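Local coordinates for fatty acyl CoA synthetase FADD13 (FATTY-ACYL-CoA SYNTHETASE) (PDB 3R44), which belongs to the ANL superfamily of AMP-binding enzymes, in which a large N-terminal domain carries a small C-terminal one, at residues E319-G324 / I371-Y376; F345-R351 / G363-S369; R393-I397 / K409-K413. One frame throughout, in Å; residues are numbered along the deposited sequence. Where two conformers were deposited one is given.

Interaction 1 of 3, residues E319-G324 / I371-Y376; sequences ESCGGG and ILLKEY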
ATOM      1  N   GLU A 319      -0.908   1.131  -8.046  1.00 12.41           N
ATOM      2  CA  GLU A 319      -0.901   0.810  -9.475  1.00 13.73           C
ATOM      3  C   GLU A 319      -0.206  -0.509  -9.799  1.00 13.86           C
ATOM      4  O   GLU A 319      -0.427  -1.073 -10.857  1.00 14.14           O
ATOM      5  CB  GLU A 319      -0.251   1.945 -10.250  1.00 14.27           C
ATOM      6  CG  GLU A 319      -1.132   3.196 -10.313  1.00 15.49           C
ATOM      7  CD  GLU A 319      -0.798   4.242  -9.232  1.00 18.96           C
ATOM      8  OE1 GLU A 319      -0.381   3.866  -8.077  1.00 17.87           O
ATOM      9  OE2 GLU A 319      -1.060   5.449  -9.517  1.00 19.78           O
ATOM     10  N   SER A 320       0.680  -0.961  -8.918  1.00 12.73           N
ATOM     11  CA  SER A 320       1.379  -2.251  -9.104  1.00 13.70           C
ATOM     12  C   SER A 320       0.837  -3.382  -8.253  1.00 14.47           C
ATOM     13  O   SER A 320       1.450  -4.437  -8.117  1.00 14.23           O
ATOM     14  CB  SER A 320       2.865  -2.063  -8.891  1.00 13.96           C
ATOM     15  OG  SER A 320       3.127  -1.902  -7.535  1.00 14.55           O
ATOM     16  N   CYS A 321      -0.356  -3.172  -7.707  1.00 15.53           N
ATOM     17  CA  CYS A 321      -1.066  -4.158  -6.890  1.00 15.46           C
ATOM     18  C   CYS A 321      -0.267  -4.656  -5.733  1.00 16.49           C
ATOM     19  O   CYS A 321      -0.360  -5.844  -5.381  1.00 15.73           O
ATOM     20  CB  CYS A 321      -1.475  -5.378  -7.711  1.00 15.30           C
ATOM     21  SG  CYS A 321      -2.992  -6.139  -7.206  1.00 17.67           S
ATOM     22  N   GLY A 322       0.583  -3.788  -5.218  1.00 16.28           N
ATOM     23  CA  GLY A 322       1.446  -4.171  -4.122  1.00 16.97           C
ATOM     24  C   GLY A 322       2.679  -4.970  -4.487  1.00 17.54           C
ATOM     25  O   GLY A 322       3.350  -5.471  -3.599  1.00 20.27           O
ATOM     26  N   GLY A 323       2.953  -5.173  -5.775  1.00 17.07           N
ATOM     27  CA  GLY A 323       4.188  -5.813  -6.202  1.00 17.13           C
ATOM     28  C   GLY A 323       5.197  -4.797  -6.699  1.00 16.72           C
ATOM     29  O   GLY A 323       4.912  -3.623  -6.887  1.00 17.01           O
ATOM     30  N   GLY A 324       6.392  -5.229  -6.971  1.00 16.59           N
ATOM     31  CA  GLY A 324       7.356  -4.298  -7.522  1.00 17.55           C
ATOM     32  C   GLY A 324       8.740  -4.804  -7.225  1.00 16.20           C
ATOM     33  O   GLY A 324       9.247  -5.637  -7.995  1.00 16.40           O
ATOM     34  N   ILE A 371       1.251  -7.351 -13.180  1.00 12.32           N
ATOM     35  CA  ILE A 371       0.714  -6.843 -11.926  1.00 13.21           C
ATOM     36  C   ILE A 371       0.120  -5.433 -12.052  1.00 13.02           C
ATOM     37  O   ILE A 371      -0.591  -4.954 -11.144  1.00 12.68           O
ATOM     38  CB  ILE A 371       1.762  -6.815 -10.797  1.00 12.55           C
ATOM     39  CG1 ILE A 371       2.738  -5.663 -11.072  1.00 13.53           C
ATOM     40  CG2 ILE A 371       2.464  -8.263 -10.540  1.00 13.51           C
ATOM     41  CD1 ILE A 371       3.888  -5.564 -10.064  1.00 14.97           C
ATOM     42  N   LEU A 372       0.413  -4.758 -13.165  1.00 11.89           N
ATOM     43  CA  LEU A 372       0.010  -3.363 -13.337  1.00 12.06           C
ATOM     44  C   LEU A 372      -1.469  -3.218 -13.540  1.00 12.57           C
ATOM     45  O   LEU A 372      -2.156  -4.061 -14.126  1.00 10.78           O
ATOM     46  CB  LEU A 372       0.748  -2.713 -14.505  1.00 11.92           C
ATOM     47  CG  LEU A 372       2.234  -2.549 -14.254  1.00 14.60           C
ATOM     48  CD1 LEU A 372       2.919  -2.109 -15.555  1.00 16.79           C
ATOM     49  CD2 LEU A 372       2.531  -1.577 -13.129  1.00 15.15           C
ATOM     50  N   LEU A 373      -1.955  -2.086 -13.096  1.00 12.50           N
ATOM     51  CA  LEU A 373      -3.331  -1.691 -13.337  1.00 11.78           C
ATOM     52  C   LEU A 373      -3.723  -1.780 -14.799  1.00 13.89           C
ATOM     53  O   LEU A 373      -2.904  -1.580 -15.732  1.00 12.93           O
ATOM     54  CB  LEU A 373      -3.601  -0.246 -12.810  1.00 11.17           C
ATOM     55  CG  LEU A 373      -3.187   0.906 -13.754  1.00 13.13           C
ATOM     56  CD1 LEU A 373      -3.645   2.234 -13.195  1.00 15.20           C
ATOM     57  CD2 LEU A 373      -1.638   0.977 -14.056  1.00 13.05           C
ATOM     58  N   LYS A 374      -4.981  -2.067 -15.005  1.00 13.61           N
ATOM     59  CA  LYS A 374      -5.553  -2.026 -16.335  1.00 15.34           C
ATOM     60  C   LYS A 374      -5.686  -0.583 -16.830  1.00 15.81           C
ATOM     61  O   LYS A 374      -5.396  -0.263 -18.006  1.00 14.41           O
ATOM     62  CB  LYS A 374      -6.933  -2.692 -16.354  1.00 16.78           C
ATOM     63  CG  LYS A 374      -7.668  -2.476 -17.690  1.00 21.51           C
ATOM     64  CD  LYS A 374      -9.153  -2.854 -17.632  1.00 26.40           C
ATOM     65  CE  LYS A 374      -9.357  -4.313 -17.763  1.00 26.83           C
ATOM     66  NZ  LYS A 374     -10.820  -4.657 -17.918  1.00 24.06           N
ATOM     67  N   GLU A 375      -6.167   0.277 -15.947  1.00 14.55           N
ATOM     68  CA  GLU A 375      -6.440   1.661 -16.292  1.00 15.61           C
ATOM     69  C   GLU A 375      -6.761   2.428 -15.009  1.00 14.40           C
ATOM     70  O   GLU A 375      -7.029   1.820 -13.968  1.00 15.10           O
ATOM     71  CB  GLU A 375      -7.641   1.716 -17.211  1.00 15.17           C
ATOM     72  CG  GLU A 375      -8.947   1.358 -16.506  1.00 18.03           C
ATOM     73  CD  GLU A 375     -10.087   0.998 -17.455  1.00 26.12           C
ATOM     74  OE1 GLU A 375      -9.841   0.676 -18.631  1.00 30.26           O
ATOM     75  OE2 GLU A 375     -11.243   1.008 -16.973  1.00 28.86           O
ATOM     76  N   TYR A 376      -6.742   3.747 -15.088  1.00 13.89           N
ATOM     77  CA  TYR A 376      -7.407   4.549 -14.073  1.00 13.66           C
ATOM     78  C   TYR A 376      -8.873   4.670 -14.460  1.00 14.20           C
ATOM     79  O   TYR A 376      -9.198   4.905 -15.625  1.00 15.11           O
ATOM     80  CB  TYR A 376      -6.766   5.924 -13.984  1.00 13.90           C
ATOM     81  CG  TYR A 376      -5.363   5.969 -13.484  1.00 13.44           C
ATOM     82  CD1 TYR A 376      -5.063   5.638 -12.151  1.00 13.37           C
ATOM     83  CD2 TYR A 376      -4.304   6.379 -14.331  1.00 14.10           C
ATOM     84  CE1 TYR A 376      -3.782   5.705 -11.696  1.00 15.38           C
ATOM     85  CE2 TYR A 376      -3.024   6.458 -13.865  1.00 16.90           C
ATOM     86  CZ  TYR A 376      -2.771   6.125 -12.560  1.00 14.55           C
ATOM     87  OH  TYR A 376      -1.502   6.183 -12.078  1.00 14.07           O
TER
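E319 and Y376 meet side chain to side chain in the buried part of the AMP-binding domain where loop 319-324 reaches the segment leading into short strand 375-376. E319 closes the Y-x-x-T-E sequence motif of this family. The Y376 hydroxyl OH donates to E319 OE2 at 2.7 Å and reaches its anti lone pair, turned away from OE1. OE2 lies at the edge of the tyrosine ring, in its plane. The carboxylate stands almost upright to the ring, the two planes being 81° apart. A bend at chi2 (96°) turns the end of E319 towards the hydroxyl. L373 fills the angle between the two groups. Its CD1 sits over the centre of the Y376 ring, 3.7 Å above the plane, and also touches E319 CG at 3.9 Å. F392 of strand 391-394 packs on E319, L373 and Y376.

A backbone bond also joins E319 to L373. L373 N donates to E319 O at 2.9 Å, in the carbonyl plane. The CA of L372 makes a weaker C-H...O contact with the same oxygen.

Further along, the chain folds into a type I' beta turn from S320 to G323, with G323 N donating to S320 O at 2.9 Å. I371 lies against this turn. Its CG1 sits between its backbone N and carbonyl carbon, and the chain runs straight to CD1. CD1 meets S320 CB at 3.8 Å and S320 O at 3.3 Å. C321 CB rests near I371 O. S320 OG braces the turn, donating to G323 O at 2.6 Å, tilted 16° from the carbonyl plane.

Interaction 2 of 3, residues F345-R351 / G363-S369; sequences FTDVAVR and GEVVIKS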
ATOM      1  N   PHE A 345       8.166 -12.100 -12.137  1.00 14.55           N
ATOM      2  CA  PHE A 345       7.054 -11.592 -12.962  1.00 14.06           C
ATOM      3  C   PHE A 345       6.976 -10.065 -13.050  1.00 14.26           C
ATOM      4  O   PHE A 345       5.966  -9.539 -13.498  1.00 16.76           O
ATOM      5  CB  PHE A 345       5.709 -12.190 -12.521  1.00 15.97           C
ATOM      6  CG  PHE A 345       5.741 -13.677 -12.390  1.00 16.97           C
ATOM      7  CD1 PHE A 345       6.066 -14.460 -13.485  1.00 16.58           C
ATOM      8  CD2 PHE A 345       5.507 -14.285 -11.170  1.00 16.00           C
ATOM      9  CE1 PHE A 345       6.158 -15.880 -13.369  1.00 23.86           C
ATOM     10  CE2 PHE A 345       5.578 -15.684 -11.048  1.00 19.10           C
ATOM     11  CZ  PHE A 345       5.925 -16.480 -12.131  1.00 22.73           C
ATOM     12  N   THR A 346       8.047  -9.388 -12.642  1.00 14.28           N
ATOM     13  CA  THR A 346       8.094  -7.915 -12.666  0.50 14.84           C
ATOM     14  C   THR A 346       9.415  -7.460 -13.274  1.00 15.97           C
ATOM     15  O   THR A 346      10.490  -7.980 -12.917  1.00 18.08           O
ATOM     16  CB  THR A 346       7.887  -7.273 -11.257  0.50 13.77           C
ATOM     17  OG1 THR A 346       7.353  -5.942 -11.390  0.50 18.00           O
ATOM     18  CG2 THR A 346       9.183  -7.183 -10.487  0.50 13.68           C
ATOM     19  N   ASP A 347       9.352  -6.502 -14.214  1.00 13.76           N
ATOM     20  CA  ASP A 347      10.572  -5.856 -14.643  1.00 13.39           C
ATOM     21  C   ASP A 347      10.568  -4.430 -14.100  1.00 13.15           C
ATOM     22  O   ASP A 347       9.544  -3.745 -14.112  1.00 13.63           O
ATOM     23  CB  ASP A 347      10.737  -5.810 -16.169  1.00 14.23           C
ATOM     24  CG  ASP A 347      10.787  -7.209 -16.832  1.00 19.43           C
ATOM     25  OD1 ASP A 347      11.064  -8.207 -16.150  1.00 22.18           O
ATOM     26  OD2 ASP A 347      10.564  -7.324 -18.062  1.00 21.69           O
ATOM     27  N   VAL A 348      11.698  -3.958 -13.617  1.00 12.56           N
ATOM     28  CA  VAL A 348      11.754  -2.616 -12.996  1.00 13.32           C
ATOM     29  C   VAL A 348      12.940  -1.923 -13.582  1.00 14.96           C
ATOM     30  O   VAL A 348      13.976  -2.556 -13.723  1.00 16.31           O
ATOM     31  CB  VAL A 348      11.937  -2.707 -11.455  1.00 13.50           C
ATOM     32  CG1 VAL A 348      12.116  -1.283 -10.843  1.00 14.59           C
ATOM     33  CG2 VAL A 348      10.799  -3.563 -10.797  1.00 13.56           C
ATOM     34  N   ALA A 349      12.822  -0.662 -13.991  1.00 14.79           N
ATOM     35  CA  ALA A 349      13.938   0.021 -14.611  1.00 13.92           C
ATOM     36  C   ALA A 349      13.808   1.496 -14.248  1.00 14.80           C
ATOM     37  O   ALA A 349      12.897   1.857 -13.470  1.00 15.01           O
ATOM     38  CB  ALA A 349      13.947  -0.182 -16.188  1.00 14.11           C
ATOM     39  N   VAL A 350      14.698   2.320 -14.783  1.00 17.80           N
ATOM     40  CA  VAL A 350      14.616   3.780 -14.626  1.00 18.32           C
ATOM     41  C   VAL A 350      14.595   4.486 -15.965  1.00 19.93           C
ATOM     42  O   VAL A 350      15.397   4.167 -16.845  1.00 20.02           O
ATOM     43  CB  VAL A 350      15.755   4.322 -13.713  1.00 19.65           C
ATOM     44  CG1 VAL A 350      15.495   3.953 -12.244  1.00 19.67           C
ATOM     45  CG2 VAL A 350      17.075   3.846 -14.211  1.00 22.23           C
ATOM     46  N   ARG A 351      13.716   5.495 -16.111  1.00 19.00           N
ATOM     47  CA  ARG A 351      13.578   6.229 -17.341  1.00 21.10           C
ATOM     48  C   ARG A 351      14.273   7.556 -17.158  1.00 23.90           C
ATOM     49  O   ARG A 351      13.872   8.343 -16.318  1.00 22.22           O
ATOM     50  CB  ARG A 351      12.094   6.453 -17.625  1.00 20.91           C
ATOM     51  CG  ARG A 351      11.753   7.222 -18.856  1.00 24.52           C
ATOM     52  CD  ARG A 351      10.255   7.309 -18.961  1.00 26.54           C
ATOM     53  NE  ARG A 351       9.842   7.863 -20.243  1.00 26.94           N
ATOM     54  CZ  ARG A 351       9.853   9.140 -20.572  1.00 30.92           C
ATOM     55  NH1 ARG A 351      10.287  10.080 -19.732  1.00 30.12           N
ATOM     56  NH2 ARG A 351       9.441   9.474 -21.803  1.00 32.53           N
ATOM     57  N   GLY A 363      16.916   7.680 -12.481  1.00 21.73           N
ATOM     58  CA  GLY A 363      15.799   8.224 -13.259  1.00 21.65           C
ATOM     59  C   GLY A 363      14.455   7.928 -12.640  1.00 19.53           C
ATOM     60  O   GLY A 363      14.353   7.580 -11.456  1.00 21.14           O
ATOM     61  N   GLU A 364      13.410   8.069 -13.429  1.00 18.43           N
ATOM     62  CA  GLU A 364      12.067   7.806 -12.919  1.00 16.64           C
ATOM     63  C   GLU A 364      11.854   6.285 -12.858  1.00 15.59           C
ATOM     64  O   GLU A 364      12.111   5.616 -13.847  1.00 14.97           O
ATOM     65  CB  GLU A 364      11.015   8.472 -13.818  1.00 18.12           C
ATOM     66  CG  GLU A 364       9.612   8.236 -13.297  1.00 17.33           C
ATOM     67  CD  GLU A 364       8.527   8.707 -14.287  1.00 21.74           C
ATOM     68  OE1 GLU A 364       8.874   9.027 -15.471  1.00 23.40           O
ATOM     69  OE2 GLU A 364       7.333   8.743 -13.884  1.00 24.85           O
ATOM     70  N   VAL A 365      11.379   5.753 -11.726  1.00 14.45           N
ATOM     71  CA  VAL A 365      11.148   4.336 -11.607  1.00 14.04           C
ATOM     72  C   VAL A 365      10.020   3.931 -12.558  1.00 13.98           C
ATOM     73  O   VAL A 365       8.924   4.581 -12.599  1.00 14.93           O
ATOM     74  CB  VAL A 365      10.866   3.912 -10.191  1.00 13.23           C
ATOM     75  CG1 VAL A 365      10.616   2.362 -10.150  1.00 13.28           C
ATOM     76  CG2 VAL A 365      12.092   4.310  -9.229  1.00 14.32           C
ATOM     77  N   VAL A 366      10.299   2.921 -13.391  1.00 13.29           N
ATOM     78  CA  VAL A 366       9.248   2.425 -14.297  1.00 12.86           C
ATOM     79  C   VAL A 366       9.084   0.910 -14.106  1.00 12.60           C
ATOM     80  O   VAL A 366      10.054   0.212 -13.756  1.00 11.75           O
ATOM     81  CB  VAL A 366       9.471   2.785 -15.757  1.00 14.31           C
ATOM     82  CG1 VAL A 366       9.291   4.277 -15.999  1.00 15.20           C
ATOM     83  CG2 VAL A 366      10.806   2.308 -16.273  1.00 13.91           C
ATOM     84  N   ILE A 367       7.867   0.411 -14.311  1.00 12.90           N
ATOM     85  CA  ILE A 367       7.572  -1.009 -14.072  1.00 12.49           C
ATOM     86  C   ILE A 367       6.906  -1.593 -15.306  1.00 13.26           C
ATOM     87  O   ILE A 367       5.983  -0.944 -15.875  1.00 13.39           O
ATOM     88  CB  ILE A 367       6.627  -1.150 -12.844  1.00 12.78           C
ATOM     89  CG1 ILE A 367       7.260  -0.508 -11.577  1.00 16.63           C
ATOM     90  CG2 ILE A 367       6.224  -2.630 -12.617  1.00 12.73           C
ATOM     91  CD1 ILE A 367       6.350  -0.478 -10.273  1.00 17.97           C
ATOM     92  N   LYS A 368       7.265  -2.810 -15.700  1.00 12.75           N
ATOM     93  CA  LYS A 368       6.579  -3.543 -16.808  1.00 13.72           C
ATOM     94  C   LYS A 368       6.228  -4.915 -16.242  1.00 13.63           C
ATOM     95  O   LYS A 368       7.094  -5.610 -15.742  1.00 13.22           O
ATOM     96  CB  LYS A 368       7.454  -3.680 -18.056  1.00 15.30           C
ATOM     97  CG  LYS A 368       6.785  -4.456 -19.189  1.00 19.12           C
ATOM     98  CD  LYS A 368       7.626  -4.365 -20.487  1.00 26.56           C
ATOM     99  CE  LYS A 368       7.164  -3.194 -21.318  1.00 28.79           C
ATOM    100  NZ  LYS A 368       7.787  -3.195 -22.683  1.00 32.44           N
ATOM    101  N   SER A 369       4.933  -5.271 -16.250  1.00 11.84           N
ATOM    102  CA  SER A 369       4.485  -6.424 -15.525  1.00 12.67           C
ATOM    103  C   SER A 369       2.988  -6.581 -15.686  1.00 14.21           C
ATOM    104  O   SER A 369       2.271  -5.585 -15.770  1.00 13.59           O
ATOM    105  CB  SER A 369       4.721  -6.255 -14.016  1.00 11.98           C
ATOM    106  OG  SER A 369       4.394  -7.427 -13.267  1.00 13.55           O
TER
HETATM  107  O   HOH W   1      11.069   9.850 -16.835  1.00 12.10           O
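Strands 346-351 and 364-369 run antiparallel, 142° apart in direction, with D347-K368, A349-V366 and R351-E364 as hydrogen-bonded pairs. Each of these pairs makes two N-H...O bonds of 2.8 to 2.9 Å. V348-I367 and V350-V365 are the non-hydrogen-bonded pairs between them.

One face carries V348, V350, V365 and I367. There V348 CG1 meets V365 CG1 at 4.0 Å, a diagonal contact between neighbouring pairs. Both methyls are trans to their own backbone N. This face looks inward: I367 also touches S320 and L372.

The other face carries A349, R351, E364 and V366. V366 CG2 lies against A349 CB at 4.0 Å, while its CG1 touches R351 CB. W391 and I357, from the strands on each flank, pack over A349 and V366.

R351 and E364 lie side by side and point the same way. Their guanidinium and carboxylate planes are 85° apart, and the charged atoms do not touch. A water joins them instead. It accepts from R351 NH1 at 3.0 Å, in the guanidinium plane, and donates to E364 OE1 at 2.7 Å. It also donates to R351 O. The direct charge partners are D388 for R351 and R393 for E364. E364 OE2 accepts from the backbone N of G395.

Beyond the D347-K368 pair, S369 OG donates to F345 O at 2.6 Å and accepts from I371 N.

These two strands are neighbours inside a five-strand antiparallel sheet, with 357-358 beyond one and 391-394 beyond the other. This is consistent with the beta-barrel-like subdomain of the N-terminal domain in ANL enzymes.

Interaction 3 of 3, residues R393-I397 / K409-K413; sequences RTGDI and KDRLK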
ATOM      1  N   ARG A 393       4.911   4.571 -15.659  1.00 13.92           N
ATOM      2  CA  ARG A 393       5.725   5.603 -15.032  1.00 15.65           C
ATOM      3  C   ARG A 393       5.226   5.961 -13.639  1.00 15.33           C
ATOM      4  O   ARG A 393       4.114   6.507 -13.458  1.00 15.99           O
ATOM      5  CB  ARG A 393       5.729   6.831 -15.908  1.00 16.42           C
ATOM      6  CG  ARG A 393       6.320   6.534 -17.286  1.00 20.68           C
ATOM      7  CD  ARG A 393       6.312   7.691 -18.277  1.00 24.22           C
ATOM      8  NE  ARG A 393       6.900   8.911 -17.741  1.00 23.53           N
ATOM      9  CZ  ARG A 393       6.988  10.076 -18.371  1.00 29.03           C
ATOM     10  NH1 ARG A 393       6.585  10.228 -19.615  1.00 29.68           N
ATOM     11  NH2 ARG A 393       7.517  11.102 -17.739  1.00 29.92           N
ATOM     12  N   THR A 394       6.026   5.666 -12.640  1.00 15.93           N
ATOM     13  CA  THR A 394       5.575   5.805 -11.266  1.00 15.61           C
ATOM     14  C   THR A 394       5.532   7.258 -10.783  1.00 16.27           C
ATOM     15  O   THR A 394       4.809   7.540  -9.828  1.00 19.24           O
ATOM     16  CB  THR A 394       6.476   5.003 -10.271  1.00 14.60           C
ATOM     17  OG1 THR A 394       7.802   5.574 -10.295  1.00 16.31           O
ATOM     18  CG2 THR A 394       6.560   3.509 -10.642  1.00 12.26           C
ATOM     19  N   GLY A 395       6.334   8.151 -11.365  1.00 17.17           N
ATOM     20  CA  GLY A 395       6.492   9.492 -10.863  1.00 18.18           C
ATOM     21  C   GLY A 395       7.482   9.557  -9.708  1.00 18.59           C
ATOM     22  O   GLY A 395       7.758  10.635  -9.170  1.00 20.76           O
ATOM     23  N   ASP A 396       8.008   8.391  -9.312  1.00 16.87           N
ATOM     24  CA  ASP A 396       8.982   8.327  -8.223  1.00 18.11           C
ATOM     25  C   ASP A 396      10.366   8.280  -8.855  1.00 18.36           C
ATOM     26  O   ASP A 396      10.547   7.717  -9.945  1.00 16.92           O
ATOM     27  CB  ASP A 396       8.759   7.066  -7.383  1.00 16.77           C
ATOM     28  CG  ASP A 396       7.430   7.051  -6.623  1.00 21.37           C
ATOM     29  OD1 ASP A 396       6.746   8.089  -6.420  1.00 22.92           O
ATOM     30  OD2 ASP A 396       7.049   5.933  -6.241  1.00 24.08           O
ATOM     31  N   ILE A 397      11.363   8.887  -8.220  1.00 19.11           N
ATOM     32  CA  ILE A 397      12.700   8.909  -8.753  0.60 19.91           C
ATOM     33  C   ILE A 397      13.561   7.936  -7.948  1.00 19.36           C
ATOM     34  O   ILE A 397      13.440   7.858  -6.701  1.00 20.03           O
ATOM     35  CB  ILE A 397      13.324  10.316  -8.650  0.60 21.81           C
ATOM     36  CG1 ILE A 397      12.461  11.353  -9.372  0.60 22.61           C
ATOM     37  CG2 ILE A 397      14.797  10.317  -9.167  0.60 24.24           C
ATOM     38  CD1 ILE A 397      12.096  11.000 -10.810  0.60 22.22           C
ATOM     39  N   LYS A 409      14.713   7.597  -4.201  1.00 20.76           N
ATOM     40  CA  LYS A 409      15.250   8.896  -3.815  1.00 23.88           C
ATOM     41  C   LYS A 409      14.180   9.885  -3.453  1.00 24.88           C
ATOM     42  O   LYS A 409      14.390  10.709  -2.556  1.00 25.10           O
ATOM     43  CB  LYS A 409      16.113   9.490  -4.930  1.00 25.04           C
ATOM     44  CG  LYS A 409      17.327   8.678  -5.268  1.00 29.44           C
ATOM     45  CD  LYS A 409      18.225   8.514  -4.059  1.00 37.21           C
ATOM     46  CE  LYS A 409      19.447   7.642  -4.335  1.00 40.91           C
ATOM     47  NZ  LYS A 409      20.332   8.252  -5.404  1.00 44.70           N
ATOM     48  N   ASP A 410      13.065   9.859  -4.178  1.00 23.55           N
ATOM     49  CA  ASP A 410      11.957  10.781  -3.910  1.00 26.13           C
ATOM     50  C   ASP A 410      10.672  10.191  -4.458  1.00 24.50           C
ATOM     51  O   ASP A 410      10.708   9.352  -5.374  1.00 22.34           O
ATOM     52  CB  ASP A 410      12.177  12.111  -4.595  1.00 28.50           C
ATOM     53  CG  ASP A 410      12.223  13.274  -3.641  1.00 36.17           C
ATOM     54  OD1 ASP A 410      11.676  13.224  -2.497  1.00 43.50           O
ATOM     55  OD2 ASP A 410      12.878  14.249  -4.052  1.00 43.52           O
ATOM     56  N   ARG A 411       9.567  10.591  -3.854  1.00 24.77           N
ATOM     57  CA  ARG A 411       8.271  10.121  -4.252  1.00 27.05           C
ATOM     58  C   ARG A 411       7.542  11.245  -4.937  1.00 23.20           C
ATOM     59  O   ARG A 411       7.782  12.425  -4.632  1.00 22.28           O
ATOM     60  CB  ARG A 411       7.450   9.707  -3.055  1.00 29.60           C
ATOM     61  CG  ARG A 411       8.125   8.736  -2.112  1.00 37.17           C
ATOM     62  CD  ARG A 411       8.305   7.450  -2.767  1.00 44.60           C
ATOM     63  NE  ARG A 411       7.907   6.302  -1.956  1.00 53.59           N
ATOM     64  CZ  ARG A 411       6.891   5.483  -2.258  1.00 57.40           C
ATOM     65  NH1 ARG A 411       6.129   5.691  -3.344  1.00 57.05           N
ATOM     66  NH2 ARG A 411       6.632   4.451  -1.464  1.00 61.02           N
ATOM     67  N   LEU A 412       6.618  10.848  -5.805  1.00 22.73           N
ATOM     68  CA  LEU A 412       5.754  11.772  -6.542  1.00 21.42           C
ATOM     69  C   LEU A 412       5.084  12.748  -5.590  1.00 20.68           C
ATOM     70  O   LEU A 412       5.004  13.942  -5.892  1.00 17.47           O
ATOM     71  CB  LEU A 412       4.678  10.984  -7.301  1.00 23.09           C
ATOM     72  CG  LEU A 412       3.666  11.820  -8.115  1.00 23.73           C
ATOM     73  CD1 LEU A 412       4.469  12.753  -8.990  1.00 23.01           C
ATOM     74  CD2 LEU A 412       2.767  10.952  -8.917  1.00 27.82           C
ATOM     75  N   LYS A 413       4.637  12.255  -4.425  1.00 21.99           N
ATOM     76  CA  LYS A 413       3.914  13.103  -3.454  1.00 24.23           C
ATOM     77  C   LYS A 413       4.682  14.304  -2.950  1.00 24.15           C
ATOM     78  O   LYS A 413       4.089  15.251  -2.450  1.00 24.75           O
ATOM     79  CB  LYS A 413       3.439  12.301  -2.237  1.00 26.62           C
ATOM     80  CG  LYS A 413       4.576  11.757  -1.385  1.00 28.07           C
ATOM     81  CD  LYS A 413       4.144  10.729  -0.355  1.00 37.20           C
ATOM     82  CE  LYS A 413       5.393  10.273   0.463  1.00 38.99           C
ATOM     83  NZ  LYS A 413       5.000   9.528   1.696  1.00 44.59           N
TER
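D396 grips segment 409-413 with both carboxylate oxygens. OD1 accepts from L412 N at 2.8 Å in a nearly straight bond (165°). The N-H arrives on the anti side, 18° out of the carboxylate plane. OD2 forms a salt bridge with R411 NH1 at 3.0 Å. The two flat groups are steeply turned, with their planes 76° apart. R411 bends at chi2 and chi3, which folds its guanidinium back towards the aspartate. The CB of L412 lies 3.6 Å from G395 O.

The backbones pair next to this. I397 N donates to D410 O at 3.0 Å. I397 O accepts twice, from K409 N at 2.8 Å and from D410 N at 3.2 Å. K409 and D410 thus both face I397, which is a classic beta bulge. It lies at the open end of the hairpin formed by strands 396-400 and 406-410.

A second shell sets D396 in place. T394 OG1 accepts from D396 N at 3.0 Å, an ST turn, and is itself hydrogen-bonded to V365 O. Y315 OH is a further partner of D396 OD2, and the Y315 side chain packs on T394 and R411. D410 OD2 accepts from the backbone N of A426.

T394 to D396 make up the T-G-D sequence motif of the family, and segment 409-413 probably corresponds to the linker towards the C-terminal domain. With OD1 held by L412 N and OD2 by R411 and Y315, the carboxylate is fixed in rotation, and R411 and L412 are tied to the N-terminal domain through it.

Interactions 1 and 2 belong together in the chain: segments 345-351 and 363-369 both fall between 319-324 and 371-376. Interaction 3 follows after them. The centres of interactions 1 and 2 are about 12 Å apart, as are those of 2 and 3. The centres of interactions 1 and 3 are about 15 Å apart, and the two do not touch. Interaction 2 is therefore the bridge. It packs on interaction 1, while two hydrogen bonds and packing join strand 364-369 to the T394-D396 turn. The five-strand sheet links the buried Y-x-x-T-E loop to strand 391-394, from which the next hairpin leads to the probable linker to the C-terminal domain.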